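Local atomic coordinates of serine--tRNA ligase (Pyrococcus horikoshii, PDB entry 2DQ0), a protein that attaches serine to tRNA(Ser), and probably also to tRNA(Sec), activating the amino acid with ATP as a seryl-adenylate. Residues A[6-11]-A[39-44]; A[27-32]-A[104-109]; A[140-143]-A[149-152]. All coordinates share one frame; numbering follows the deposited sequence.

Contact 1 of 3, residues A[6-11]-A[39-44]; sequences LIRENP and EWRTKL
Arg8 sends its guanidinium against the outer edge of the Trp40 indole, where NH2 of Arg8 lies 3.7 Å from CZ3 of Trp40. The two flat groups are nearly coplanar, their planes only 8° apart, so they meet edge to edge; this is not a cation-pi stack. The side chains themselves run at about a right angle. Arg41 comes from the direction opposite to Arg8 and brings its NH2 over one face of the Arg8 guanidinium, 3.4 Å from the Arg8 NH2. Seen from Arg41, the same neighbour sits at the guanidinium edge, in its plane, because the two groups are turned 77° against each other. Both nitrogens are donors and make no bond with each other. The carboxylate of Asp37, one turn before Arg41, serves both positive groups: OD2 of Asp37 forms a salt bridge with Arg8 NH2 and a long, weak ion pair with Arg41 NE, which would be expected to offset part of the cost of the pairing. Arg8 reaches this site with a chain bent at its third torsion (chi3 -63°), and Arg41 bends at the same place. The contact lies at the surface of the N-terminal tRNA-binding extension, away from the serine and ATP sites. Here the short helix 4-9 lies beside the long helix 28-65, with Ile7 packed on Ile33 and Leu34, while Trp40 also rests on Val92 and Lys96 of helix 72-103, the other long helix of the coiled-coil arm.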
ATOM      1  N   LEU A   6     -38.597  -1.663  -2.650  1.00 66.65           N
ATOM      2  CA  LEU A   6     -38.743  -1.978  -1.240  1.00 64.12           C
ATOM      3  C   LEU A   6     -39.275  -0.817  -0.395  1.00 63.20           C
ATOM      4  O   LEU A   6     -40.072  -1.020   0.533  1.00 55.78           O
ATOM      5  CB  LEU A   6     -37.401  -2.490  -0.708  1.00 61.79           C
ATOM      6  CG  LEU A   6     -37.344  -2.994   0.732  1.00 66.22           C
ATOM      7  CD1 LEU A   6     -37.061  -1.831   1.685  1.00 69.86           C
ATOM      8  CD2 LEU A   6     -38.651  -3.695   1.071  1.00 62.79           C
ATOM      9  N   ILE A   7     -38.866   0.402  -0.718  1.00 59.95           N
ATOM     10  CA  ILE A   7     -39.354   1.530   0.058  1.00 63.93           C
ATOM     11  C   ILE A   7     -40.782   1.850  -0.394  1.00 64.86           C
ATOM     12  O   ILE A   7     -41.572   2.433   0.351  1.00 60.98           O
ATOM     13  CB  ILE A   7     -38.423   2.798  -0.083  1.00 68.20           C
ATOM     14  CG1 ILE A   7     -38.529   3.375  -1.487  1.00 79.42           C
ATOM     15  CG2 ILE A   7     -36.956   2.444   0.218  1.00 53.43           C
ATOM     16  CD1 ILE A   7     -39.692   4.324  -1.656  1.00 92.22           C
ATOM     17  N   ARG A   8     -41.119   1.477  -1.623  1.00 64.32           N
ATOM     18  CA  ARG A   8     -42.465   1.746  -2.101  1.00 70.69           C
ATOM     19  C   ARG A   8     -43.438   0.722  -1.541  1.00 68.98           C
ATOM     20  O   ARG A   8     -44.537   1.065  -1.132  1.00 68.76           O
ATOM     21  CB  ARG A   8     -42.521   1.744  -3.633  1.00 71.76           C
ATOM     22  CG  ARG A   8     -42.076   3.062  -4.247  1.00 68.89           C
ATOM     23  CD  ARG A   8     -42.519   3.207  -5.698  1.00 63.38           C
ATOM     24  NE  ARG A   8     -41.932   2.192  -6.561  1.00 66.71           N
ATOM     25  CZ  ARG A   8     -41.265   2.454  -7.681  1.00 61.03           C
ATOM     26  NH1 ARG A   8     -40.766   1.457  -8.397  1.00 62.90           N
ATOM     27  NH2 ARG A   8     -41.091   3.708  -8.079  1.00 62.87           N
ATOM     28  N   GLU A   9     -43.017  -0.534  -1.496  1.00 75.17           N
ATOM     29  CA  GLU A   9     -43.868  -1.597  -0.988  1.00 76.22           C
ATOM     30  C   GLU A   9     -43.819  -1.844   0.517  1.00 76.39           C
ATOM     31  O   GLU A   9     -44.486  -2.759   1.003  1.00 72.42           O
ATOM     32  CB  GLU A   9     -43.589  -2.889  -1.756  1.00 78.29           C
ATOM     33  CG  GLU A   9     -44.139  -2.829  -3.173  1.00 85.02           C
ATOM     34  CD  GLU A   9     -43.587  -3.918  -4.058  1.00 91.82           C
ATOM     35  OE1 GLU A   9     -43.562  -5.086  -3.614  1.00 97.95           O
ATOM     36  OE2 GLU A   9     -43.183  -3.605  -5.201  1.00 92.97           O
ATOM     37  N   ASN A  10     -43.029  -1.057   1.253  1.00 74.50           N
ATOM     38  CA  ASN A  10     -43.005  -1.194   2.713  1.00 70.55           C
ATOM     39  C   ASN A  10     -42.227  -0.145   3.470  1.00 67.30           C
ATOM     40  O   ASN A  10     -41.333  -0.459   4.241  1.00 65.20           O
ATOM     41  CB  ASN A  10     -42.525  -2.575   3.167  1.00 65.52           C
ATOM     42  CG  ASN A  10     -43.089  -2.948   4.554  1.00 75.23           C
ATOM     43  OD1 ASN A  10     -42.824  -4.028   5.081  1.00 71.95           O
ATOM     44  ND2 ASN A  10     -43.882  -2.041   5.140  1.00 64.68           N
ATOM     45  N   PRO A  11     -42.588   1.128   3.289  1.00 69.28           N
ATOM     46  CA  PRO A  11     -41.912   2.237   3.970  1.00 68.24           C
ATOM     47  C   PRO A  11     -41.813   2.117   5.493  1.00 69.00           C
ATOM     48  O   PRO A  11     -40.825   2.557   6.091  1.00 75.98           O
ATOM     49  CB  PRO A  11     -42.716   3.464   3.526  1.00 68.49           C
ATOM     50  CG  PRO A  11     -44.056   2.896   3.149  1.00 64.71           C
ATOM     51  CD  PRO A  11     -43.697   1.617   2.453  1.00 60.60           C
ATOM     52  N   GLU A  39     -43.786  12.195  -7.725  1.00 54.74           N
ATOM     53  CA  GLU A  39     -43.664  13.283  -8.678  1.00 60.67           C
ATOM     54  C   GLU A  39     -43.028  12.749  -9.981  1.00 67.60           C
ATOM     55  O   GLU A  39     -43.456  13.085 -11.102  1.00 60.49           O
ATOM     56  CB  GLU A  39     -42.811  14.386  -8.056  1.00 60.75           C
ATOM     57  CG  GLU A  39     -42.646  15.620  -8.915  1.00 70.18           C
ATOM     58  CD  GLU A  39     -42.167  16.808  -8.110  1.00 78.56           C
ATOM     59  OE1 GLU A  39     -41.891  17.864  -8.727  1.00 77.14           O
ATOM     60  OE2 GLU A  39     -42.079  16.683  -6.861  1.00 80.14           O
ATOM     61  N   TRP A  40     -42.019  11.898  -9.802  1.00 72.62           N
ATOM     62  CA  TRP A  40     -41.281  11.269 -10.895  1.00 76.32           C
ATOM     63  C   TRP A  40     -42.227  10.543 -11.848  1.00 77.52           C
ATOM     64  O   TRP A  40     -42.224  10.807 -13.051  1.00 79.10           O
ATOM     65  CB  TRP A  40     -40.249  10.281 -10.310  1.00 85.67           C
ATOM     66  CG  TRP A  40     -39.528   9.400 -11.314  1.00 86.08           C
ATOM     67  CD1 TRP A  40     -38.726   9.812 -12.326  1.00 91.48           C
ATOM     68  CD2 TRP A  40     -39.552   7.963 -11.382  1.00 84.68           C
ATOM     69  NE1 TRP A  40     -38.248   8.729 -13.026  1.00 94.84           N
ATOM     70  CE2 TRP A  40     -38.740   7.583 -12.466  1.00 88.08           C
ATOM     71  CE3 TRP A  40     -40.182   6.964 -10.631  1.00 90.82           C
ATOM     72  CZ2 TRP A  40     -38.539   6.247 -12.823  1.00 89.82           C
ATOM     73  CZ3 TRP A  40     -39.984   5.631 -10.989  1.00 95.93           C
ATOM     74  CH2 TRP A  40     -39.167   5.289 -12.077  1.00 92.36           C
ATOM     75  N   ARG A  41     -43.045   9.639 -11.315  1.00 73.37           N
ATOM     76  CA  ARG A  41     -43.969   8.891 -12.159  1.00 75.16           C
ATOM     77  C   ARG A  41     -45.092   9.751 -12.739  1.00 71.72           C
ATOM     78  O   ARG A  41     -45.625   9.450 -13.810  1.00 65.46           O
ATOM     79  CB  ARG A  41     -44.543   7.689 -11.394  1.00 77.24           C
ATOM     80  CG  ARG A  41     -44.799   7.923  -9.911  1.00 95.48           C
ATOM     81  CD  ARG A  41     -45.156   6.625  -9.168  1.00102.01           C
ATOM     82  NE  ARG A  41     -44.187   5.560  -9.428  1.00110.27           N
ATOM     83  CZ  ARG A  41     -44.238   4.736 -10.476  1.00117.75           C
ATOM     84  NH1 ARG A  41     -45.223   4.849 -11.363  1.00119.34           N
ATOM     85  NH2 ARG A  41     -43.297   3.807 -10.647  1.00112.99           N
ATOM     86  N   THR A  42     -45.445  10.831 -12.053  1.00 66.59           N
ATOM     87  CA  THR A  42     -46.500  11.684 -12.561  1.00 61.84           C
ATOM     88  C   THR A  42     -46.006  12.386 -13.812  1.00 62.05           C
ATOM     89  O   THR A  42     -46.700  12.408 -14.841  1.00 60.33           O
ATOM     90  CB  THR A  42     -46.941  12.736 -11.512  1.00 66.94           C
ATOM     91  OG1 THR A  42     -47.651  12.082 -10.453  1.00 66.25           O
ATOM     92  CG2 THR A  42     -47.847  13.796 -12.146  1.00 50.51           C
ATOM     93  N   LYS A  43     -44.801  12.951 -13.740  1.00 54.64           N
ATOM     94  CA  LYS A  43     -44.278  13.653 -14.901  1.00 58.32           C
ATOM     95  C   LYS A  43     -44.102  12.714 -16.091  1.00 60.02           C
ATOM     96  O   LYS A  43     -44.338  13.099 -17.236  1.00 54.44           O
ATOM     97  CB  LYS A  43     -42.964  14.350 -14.569  1.00 55.76           C
ATOM     98  CG  LYS A  43     -43.148  15.617 -13.783  1.00 57.64           C
ATOM     99  CD  LYS A  43     -41.810  16.278 -13.488  1.00 61.27           C
ATOM    100  CE  LYS A  43     -42.020  17.439 -12.548  1.00 59.07           C
ATOM    101  NZ  LYS A  43     -43.098  18.311 -13.090  1.00 58.26           N
ATOM    102  N   LEU A  44     -43.698  11.480 -15.817  1.00 59.97           N
ATOM    103  CA  LEU A  44     -43.518  10.507 -16.876  1.00 64.40           C
ATOM    104  C   LEU A  44     -44.844  10.196 -17.569  1.00 64.80           C
ATOM    105  O   LEU A  44     -44.892  10.082 -18.797  1.00 67.13           O
ATOM    106  CB  LEU A  44     -42.894   9.231 -16.312  1.00 72.60           C
ATOM    107  CG  LEU A  44     -42.748   8.051 -17.277  1.00 82.88           C
ATOM    108  CD1 LEU A  44     -42.133   8.501 -18.613  1.00 82.17           C
ATOM    109  CD2 LEU A  44     -41.896   6.988 -16.602  1.00 88.10           C
TER

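Contact 2 of 3, residues A[27-32]-A[104-109]; sequences VKWVDE and WRLPNI
Trp29 turns the edge of its indole, not a face, toward Arg105 and Leu106, at the base of the helical coiled-coil arm that characterises the N-terminal domain of seryl-tRNA synthetases. Trp29 stands near the start of the long helix 28-65, and its partners follow the end of helix 72-103. Its CG lies anti to the carbonyl carbon (chi1 -82°); this and a second torsion near zero put the six-membered ring toward the other segment. There CE3 of Trp29 meets CD2 of Leu106 at 3.4 Å, the two side chains running antiparallel as they pass. Further along the same edge, CZ3 of Trp29 packs against CB of Arg105 at 3.7 Å. Only the root of the arginine takes part: its guanidinium leads away, its plane 81° from that of the indole, and goes to Tyr101, with NE bonded to the Tyr101 carbonyl and the charge in a cation-pi contact with the ring. Trp29 also has an edge-to-face partner in Tyr102 on helix 72-103, so the indole links both long helices to the chain leaving the arm. Beyond it, the Leu106 carbonyl accepts a hydrogen bond from Trp380 NE1, joining this linker to the catalytic core. The Arg105 carbonyl oxygen is bonded by Lys26 NZ and lies close to the plane of the Trp29 ring, 3.2 Å from the Trp29 CZ3 atom.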
ATOM      1  N   VAL A  27     -35.033   8.885   9.077  1.00 71.76           N
ATOM      2  CA  VAL A  27     -36.349   8.292   8.909  1.00 73.53           C
ATOM      3  C   VAL A  27     -37.164   9.213   7.983  1.00 68.72           C
ATOM      4  O   VAL A  27     -37.867   8.747   7.087  1.00 68.43           O
ATOM      5  CB  VAL A  27     -37.075   8.118  10.276  1.00 69.99           C
ATOM      6  CG1 VAL A  27     -37.460   9.471  10.852  1.00 83.34           C
ATOM      7  CG2 VAL A  27     -38.292   7.250  10.105  1.00 70.19           C
ATOM      8  N   LYS A  28     -37.026  10.522   8.180  1.00 63.97           N
ATOM      9  CA  LYS A  28     -37.742  11.509   7.379  1.00 66.95           C
ATOM     10  C   LYS A  28     -37.463  11.405   5.884  1.00 67.64           C
ATOM     11  O   LYS A  28     -38.089  12.089   5.078  1.00 66.07           O
ATOM     12  CB  LYS A  28     -37.391  12.926   7.843  1.00 67.67           C
ATOM     13  CG  LYS A  28     -35.929  13.303   7.674  1.00 74.01           C
ATOM     14  CD  LYS A  28     -35.733  14.796   7.848  1.00 76.12           C
ATOM     15  CE  LYS A  28     -34.278  15.153   8.097  1.00 79.23           C
ATOM     16  NZ  LYS A  28     -33.809  14.619   9.408  1.00 83.01           N
ATOM     17  N   TRP A  29     -36.523  10.547   5.518  1.00 72.61           N
ATOM     18  CA  TRP A  29     -36.149  10.365   4.118  1.00 69.27           C
ATOM     19  C   TRP A  29     -37.091   9.440   3.359  1.00 66.44           C
ATOM     20  O   TRP A  29     -37.278   9.586   2.156  1.00 60.82           O
ATOM     21  CB  TRP A  29     -34.738   9.789   4.032  1.00 71.19           C
ATOM     22  CG  TRP A  29     -33.633  10.769   4.158  1.00 68.73           C
ATOM     23  CD1 TRP A  29     -33.734  12.115   4.360  1.00 69.11           C
ATOM     24  CD2 TRP A  29     -32.243  10.487   4.014  1.00 69.50           C
ATOM     25  NE1 TRP A  29     -32.488  12.692   4.341  1.00 62.29           N
ATOM     26  CE2 TRP A  29     -31.553  11.714   4.132  1.00 66.58           C
ATOM     27  CE3 TRP A  29     -31.510   9.312   3.789  1.00 70.51           C
ATOM     28  CZ2 TRP A  29     -30.166  11.801   4.035  1.00 60.83           C
ATOM     29  CZ3 TRP A  29     -30.127   9.399   3.689  1.00 69.57           C
ATOM     30  CH2 TRP A  29     -29.471  10.636   3.812  1.00 64.28           C
ATOM     31  N   VAL A  30     -37.661   8.468   4.063  1.00 66.00           N
ATOM     32  CA  VAL A  30     -38.564   7.524   3.428  1.00 63.97           C
ATOM     33  C   VAL A  30     -39.712   8.247   2.736  1.00 68.29           C
ATOM     34  O   VAL A  30     -40.083   7.908   1.611  1.00 65.11           O
ATOM     35  CB  VAL A  30     -39.135   6.558   4.446  1.00 61.56           C
ATOM     36  CG1 VAL A  30     -39.976   5.484   3.743  1.00 62.96           C
ATOM     37  CG2 VAL A  30     -38.003   5.947   5.231  1.00 59.32           C
ATOM     38  N   ASP A  31     -40.261   9.255   3.406  1.00 67.01           N
ATOM     39  CA  ASP A  31     -41.365  10.009   2.845  1.00 66.62           C
ATOM     40  C   ASP A  31     -40.860  10.904   1.739  1.00 66.70           C
ATOM     41  O   ASP A  31     -41.547  11.108   0.727  1.00 63.89           O
ATOM     42  CB  ASP A  31     -42.056  10.861   3.918  1.00 71.94           C
ATOM     43  CG  ASP A  31     -42.742  10.023   4.983  1.00 69.31           C
ATOM     44  OD1 ASP A  31     -43.486   9.086   4.632  1.00 61.95           O
ATOM     45  OD2 ASP A  31     -42.537  10.312   6.177  1.00 79.89           O
ATOM     46  N   GLU A  32     -39.656  11.437   1.925  1.00 62.36           N
ATOM     47  CA  GLU A  32     -39.089  12.311   0.919  1.00 60.95           C
ATOM     48  C   GLU A  32     -38.900  11.571  -0.410  1.00 58.93           C
ATOM     49  O   GLU A  32     -39.285  12.076  -1.464  1.00 59.54           O
ATOM     50  CB  GLU A  32     -37.770  12.899   1.410  1.00 57.05           C
ATOM     51  CG  GLU A  32     -37.125  13.915   0.447  1.00 73.30           C
ATOM     52  CD  GLU A  32     -38.053  15.067   0.022  1.00 72.94           C
ATOM     53  OE1 GLU A  32     -39.064  15.321   0.701  1.00 64.93           O
ATOM     54  OE2 GLU A  32     -37.755  15.735  -0.994  1.00 76.38           O
ATOM     55  N   TRP A 104     -28.610   5.821  -1.975  1.00 49.02           N
ATOM     56  CA  TRP A 104     -27.217   5.422  -1.766  1.00 52.46           C
ATOM     57  C   TRP A 104     -26.771   5.720  -0.365  1.00 53.45           C
ATOM     58  O   TRP A 104     -25.752   5.217   0.098  1.00 51.99           O
ATOM     59  CB  TRP A 104     -26.277   6.170  -2.712  1.00 48.43           C
ATOM     60  CG  TRP A 104     -26.237   5.623  -4.090  1.00 60.57           C
ATOM     61  CD1 TRP A 104     -27.231   5.679  -5.029  1.00 58.45           C
ATOM     62  CD2 TRP A 104     -25.149   4.917  -4.695  1.00 61.89           C
ATOM     63  NE1 TRP A 104     -26.827   5.050  -6.177  1.00 70.52           N
ATOM     64  CE2 TRP A 104     -25.552   4.574  -6.004  1.00 66.80           C
ATOM     65  CE3 TRP A 104     -23.871   4.538  -4.257  1.00 54.22           C
ATOM     66  CZ2 TRP A 104     -24.718   3.870  -6.887  1.00 59.92           C
ATOM     67  CZ3 TRP A 104     -23.044   3.841  -5.128  1.00 50.66           C
ATOM     68  CH2 TRP A 104     -23.472   3.514  -6.432  1.00 60.17           C
ATOM     69  N   ARG A 105     -27.541   6.559   0.305  1.00 51.35           N
ATOM     70  CA  ARG A 105     -27.185   6.954   1.637  1.00 49.65           C
ATOM     71  C   ARG A 105     -28.055   6.330   2.716  1.00 51.68           C
ATOM     72  O   ARG A 105     -28.161   6.854   3.822  1.00 57.14           O
ATOM     73  CB  ARG A 105     -27.156   8.489   1.699  1.00 45.51           C
ATOM     74  CG  ARG A 105     -25.735   9.054   1.499  1.00 53.74           C
ATOM     75  CD  ARG A 105     -25.687  10.447   0.881  1.00 42.25           C
ATOM     76  NE  ARG A 105     -25.918  10.326  -0.545  1.00 60.93           N
ATOM     77  CZ  ARG A 105     -25.115  10.818  -1.475  1.00 54.64           C
ATOM     78  NH1 ARG A 105     -24.028  11.473  -1.118  1.00 49.74           N
ATOM     79  NH2 ARG A 105     -25.404  10.638  -2.759  1.00 63.22           N
ATOM     80  N   LEU A 106     -28.671   5.196   2.388  1.00 50.23           N
ATOM     81  CA  LEU A 106     -29.499   4.471   3.342  1.00 49.46           C
ATOM     82  C   LEU A 106     -28.861   3.107   3.610  1.00 46.48           C
ATOM     83  O   LEU A 106     -28.408   2.432   2.700  1.00 51.83           O
ATOM     84  CB  LEU A 106     -30.933   4.332   2.814  1.00 49.52           C
ATOM     85  CG  LEU A 106     -31.774   5.622   2.856  1.00 56.60           C
ATOM     86  CD1 LEU A 106     -33.100   5.405   2.137  1.00 58.23           C
ATOM     87  CD2 LEU A 106     -32.017   6.039   4.309  1.00 51.48           C
ATOM     88  N   PRO A 107     -28.795   2.698   4.877  1.00 44.57           N
ATOM     89  CA  PRO A 107     -28.187   1.409   5.191  1.00 47.52           C
ATOM     90  C   PRO A 107     -29.031   0.221   4.811  1.00 50.53           C
ATOM     91  O   PRO A 107     -30.248   0.321   4.710  1.00 48.88           O
ATOM     92  CB  PRO A 107     -27.969   1.486   6.704  1.00 44.68           C
ATOM     93  CG  PRO A 107     -29.147   2.242   7.154  1.00 50.82           C
ATOM     94  CD  PRO A 107     -29.244   3.374   6.105  1.00 46.79           C
ATOM     95  N   ASN A 108     -28.365  -0.917   4.632  1.00 56.45           N
ATOM     96  CA  ASN A 108     -29.043  -2.146   4.278  1.00 56.37           C
ATOM     97  C   ASN A 108     -30.050  -2.482   5.367  1.00 58.04           C
ATOM     98  O   ASN A 108     -29.838  -2.171   6.537  1.00 56.78           O
ATOM     99  CB  ASN A 108     -28.045  -3.296   4.134  1.00 51.76           C
ATOM    100  CG  ASN A 108     -28.569  -4.404   3.231  1.00 56.84           C
ATOM    101  OD1 ASN A 108     -27.864  -5.366   2.922  1.00 61.03           O
ATOM    102  ND2 ASN A 108     -29.820  -4.264   2.795  1.00 53.95           N
ATOM    103  N   ILE A 109     -31.158  -3.095   4.963  1.00 57.03           N
ATOM    104  CA  ILE A 109     -32.185  -3.493   5.894  1.00 48.46           C
ATOM    105  C   ILE A 109     -31.614  -4.683   6.645  1.00 52.40           C
ATOM    106  O   ILE A 109     -31.055  -5.599   6.034  1.00 46.92           O
ATOM    107  CB  ILE A 109     -33.464  -3.920   5.161  1.00 52.50           C
ATOM    108  CG1 ILE A 109     -33.965  -2.773   4.286  1.00 50.64           C
ATOM    109  CG2 ILE A 109     -34.545  -4.311   6.172  1.00 54.84           C
ATOM    110  CD1 ILE A 109     -34.291  -1.526   5.060  1.00 35.85           C
TER

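Contact 3 of 3, residues A[140-143]-A[149-152]; sequences ERFL and KMEY
Phe142 and Tyr152 contribute the largest buried areas to this contact, a short connection in which helix 139-146 is followed by a loop leading into strand 152-155. Their rings meet obliquely, with centroids 5.0 Å apart and planes at 50°. CD1 of Phe142 lies over one face of the tyrosine ring, CE1 of Phe142 comes 3.5 Å from Tyr152 CD2, and CZ of Phe142 also touches the Tyr152 CB. With chi1 at 71°, Tyr152 CG lies flanked by both backbone neighbours, and the ring is thrown back toward the helix. Leu143, next on the helix, crosses the tyrosine at about a right angle, with CD2 of Leu143 3.9 Å from CE2 of Tyr152. Met150 comes to another part of the phenylalanine, its CG at the ring edge near CZ, in a Met-aromatic contact whose sulfur is oblique to the ring, 4.0 Å from Met150 SD to Phe142 CE2. The phenylalanine is buried further by an edge-to-face pair with Trp361 and by Ala132 and Val134 of strand 132-135, while Met150 touches Phe368 on strand 367-376. This connection is thereby packed onto strands 354-362 and 367-376 of the large, mainly antiparallel sheet of the class II core. Within the second segment, the backbone N of Tyr152 donates to Glu151 OE2 at 3.2 Å, meeting that oxygen from above the carboxylate plane.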
ATOM      1  N   GLU A 140     -13.742 -11.540  37.322  1.00 58.06           N
ATOM      2  CA  GLU A 140     -15.138 -11.158  37.210  1.00 65.28           C
ATOM      3  C   GLU A 140     -15.426 -10.726  35.785  1.00 63.77           C
ATOM      4  O   GLU A 140     -16.390 -11.195  35.185  1.00 64.98           O
ATOM      5  CB  GLU A 140     -15.512 -10.040  38.200  1.00 71.85           C
ATOM      6  CG  GLU A 140     -16.997  -9.683  38.149  1.00 80.67           C
ATOM      7  CD  GLU A 140     -17.548  -9.176  39.466  1.00 87.75           C
ATOM      8  OE1 GLU A 140     -18.748  -8.820  39.504  1.00 88.94           O
ATOM      9  OE2 GLU A 140     -16.791  -9.142  40.461  1.00 94.04           O
ATOM     10  N   ARG A 141     -14.590  -9.847  35.234  1.00 59.87           N
ATOM     11  CA  ARG A 141     -14.811  -9.400  33.871  1.00 53.22           C
ATOM     12  C   ARG A 141     -14.898 -10.619  32.962  1.00 52.01           C
ATOM     13  O   ARG A 141     -15.838 -10.756  32.177  1.00 47.61           O
ATOM     14  CB  ARG A 141     -13.686  -8.469  33.398  1.00 54.56           C
ATOM     15  CG  ARG A 141     -13.835  -8.035  31.929  1.00 55.88           C
ATOM     16  CD  ARG A 141     -13.163  -6.707  31.630  1.00 53.97           C
ATOM     17  NE  ARG A 141     -11.712  -6.776  31.730  1.00 53.47           N
ATOM     18  CZ  ARG A 141     -10.926  -5.730  31.961  1.00 57.68           C
ATOM     19  NH1 ARG A 141     -11.451  -4.516  32.123  1.00 51.83           N
ATOM     20  NH2 ARG A 141      -9.610  -5.903  32.034  1.00 48.52           N
ATOM     21  N   PHE A 142     -13.932 -11.520  33.074  1.00 49.49           N
ATOM     22  CA  PHE A 142     -13.959 -12.694  32.233  1.00 52.44           C
ATOM     23  C   PHE A 142     -15.274 -13.450  32.345  1.00 63.17           C
ATOM     24  O   PHE A 142     -15.884 -13.797  31.332  1.00 66.99           O
ATOM     25  CB  PHE A 142     -12.818 -13.647  32.575  1.00 54.07           C
ATOM     26  CG  PHE A 142     -12.960 -14.985  31.911  1.00 61.01           C
ATOM     27  CD1 PHE A 142     -13.661 -16.021  32.534  1.00 58.13           C
ATOM     28  CD2 PHE A 142     -12.511 -15.175  30.610  1.00 60.90           C
ATOM     29  CE1 PHE A 142     -13.920 -17.217  31.870  1.00 53.45           C
ATOM     30  CE2 PHE A 142     -12.769 -16.370  29.940  1.00 64.68           C
ATOM     31  CZ  PHE A 142     -13.478 -17.393  30.574  1.00 52.83           C
ATOM     32  N   LEU A 143     -15.715 -13.706  33.576  1.00 65.00           N
ATOM     33  CA  LEU A 143     -16.938 -14.469  33.801  1.00 55.33           C
ATOM     34  C   LEU A 143     -18.203 -13.834  33.271  1.00 57.07           C
ATOM     35  O   LEU A 143     -19.102 -14.539  32.790  1.00 55.77           O
ATOM     36  CB  LEU A 143     -17.079 -14.788  35.286  1.00 53.60           C
ATOM     37  CG  LEU A 143     -16.113 -15.893  35.733  1.00 58.59           C
ATOM     38  CD1 LEU A 143     -16.062 -15.989  37.249  1.00 52.02           C
ATOM     39  CD2 LEU A 143     -16.559 -17.207  35.130  1.00 40.74           C
ATOM     40  N   LYS A 149     -20.211 -19.646  30.334  1.00 58.86           N
ATOM     41  CA  LYS A 149     -20.298 -20.667  29.306  1.00 55.71           C
ATOM     42  C   LYS A 149     -18.956 -21.052  28.675  1.00 58.40           C
ATOM     43  O   LYS A 149     -18.940 -21.747  27.670  1.00 60.41           O
ATOM     44  CB  LYS A 149     -21.248 -20.193  28.206  1.00 57.32           C
ATOM     45  CG  LYS A 149     -22.662 -19.821  28.683  1.00 67.16           C
ATOM     46  CD  LYS A 149     -23.550 -19.407  27.502  1.00 75.38           C
ATOM     47  CE  LYS A 149     -25.031 -19.224  27.882  1.00 81.68           C
ATOM     48  NZ  LYS A 149     -25.324 -18.056  28.772  1.00 76.27           N
ATOM     49  N   MET A 150     -17.835 -20.629  29.254  1.00 59.81           N
ATOM     50  CA  MET A 150     -16.531 -20.942  28.663  1.00 57.72           C
ATOM     51  C   MET A 150     -15.528 -21.506  29.668  1.00 64.03           C
ATOM     52  O   MET A 150     -15.368 -20.969  30.768  1.00 61.76           O
ATOM     53  CB  MET A 150     -15.956 -19.675  27.994  1.00 58.53           C
ATOM     54  CG  MET A 150     -14.504 -19.767  27.510  1.00 56.28           C
ATOM     55  SD  MET A 150     -13.963 -18.273  26.614  1.00 59.47           S
ATOM     56  CE  MET A 150     -12.895 -18.950  25.470  1.00 54.79           C
ATOM     57  N   GLU A 151     -14.841 -22.580  29.280  1.00 66.34           N
ATOM     58  CA  GLU A 151     -13.869 -23.203  30.166  1.00 66.86           C
ATOM     59  C   GLU A 151     -12.700 -22.257  30.373  1.00 66.55           C
ATOM     60  O   GLU A 151     -12.433 -21.420  29.511  1.00 72.85           O
ATOM     61  CB  GLU A 151     -13.401 -24.546  29.591  1.00 73.40           C
ATOM     62  CG  GLU A 151     -12.774 -25.450  30.647  1.00 95.23           C
ATOM     63  CD  GLU A 151     -13.570 -25.442  31.962  1.00110.68           C
ATOM     64  OE1 GLU A 151     -14.734 -25.903  31.954  1.00117.70           O
ATOM     65  OE2 GLU A 151     -13.043 -24.966  33.002  1.00110.64           O
ATOM     66  N   TYR A 152     -12.009 -22.368  31.508  1.00 59.89           N
ATOM     67  CA  TYR A 152     -10.888 -21.470  31.766  1.00 56.04           C
ATOM     68  C   TYR A 152      -9.966 -21.894  32.886  1.00 56.43           C
ATOM     69  O   TYR A 152     -10.358 -22.580  33.811  1.00 59.01           O
ATOM     70  CB  TYR A 152     -11.401 -20.066  32.071  1.00 54.89           C
ATOM     71  CG  TYR A 152     -12.087 -19.962  33.405  1.00 64.96           C
ATOM     72  CD1 TYR A 152     -11.395 -19.535  34.546  1.00 69.09           C
ATOM     73  CD2 TYR A 152     -13.436 -20.281  33.536  1.00 68.53           C
ATOM     74  CE1 TYR A 152     -12.042 -19.420  35.782  1.00 68.47           C
ATOM     75  CE2 TYR A 152     -14.088 -20.171  34.761  1.00 66.65           C
ATOM     76  CZ  TYR A 152     -13.391 -19.736  35.873  1.00 68.52           C
ATOM     77  OH  TYR A 152     -14.071 -19.574  37.052  1.00 71.15           O
TER

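Overall arrangement
From the N terminus, contact 1 opens on helix 4-9 and contact 2 opens at residues 27-32; contact 1 then closes at 39-44, and contact 2 only at 104-109, after the whole coiled-coil arm. The two loops therefore cross, sharing helix 28-65, and they touch directly where Pro11 packs on Val30 and Leu6 on Ile109. Together they tie the N-terminal helices and the linker after the arm to the arm's proximal part. Contact 3 follows in series as a short local closure, with its segments only six residues apart at their closest ends. Its centre lies about 52 Å from that of contact 1 and 41 Å from that of contact 2, beside the catalytic sheet.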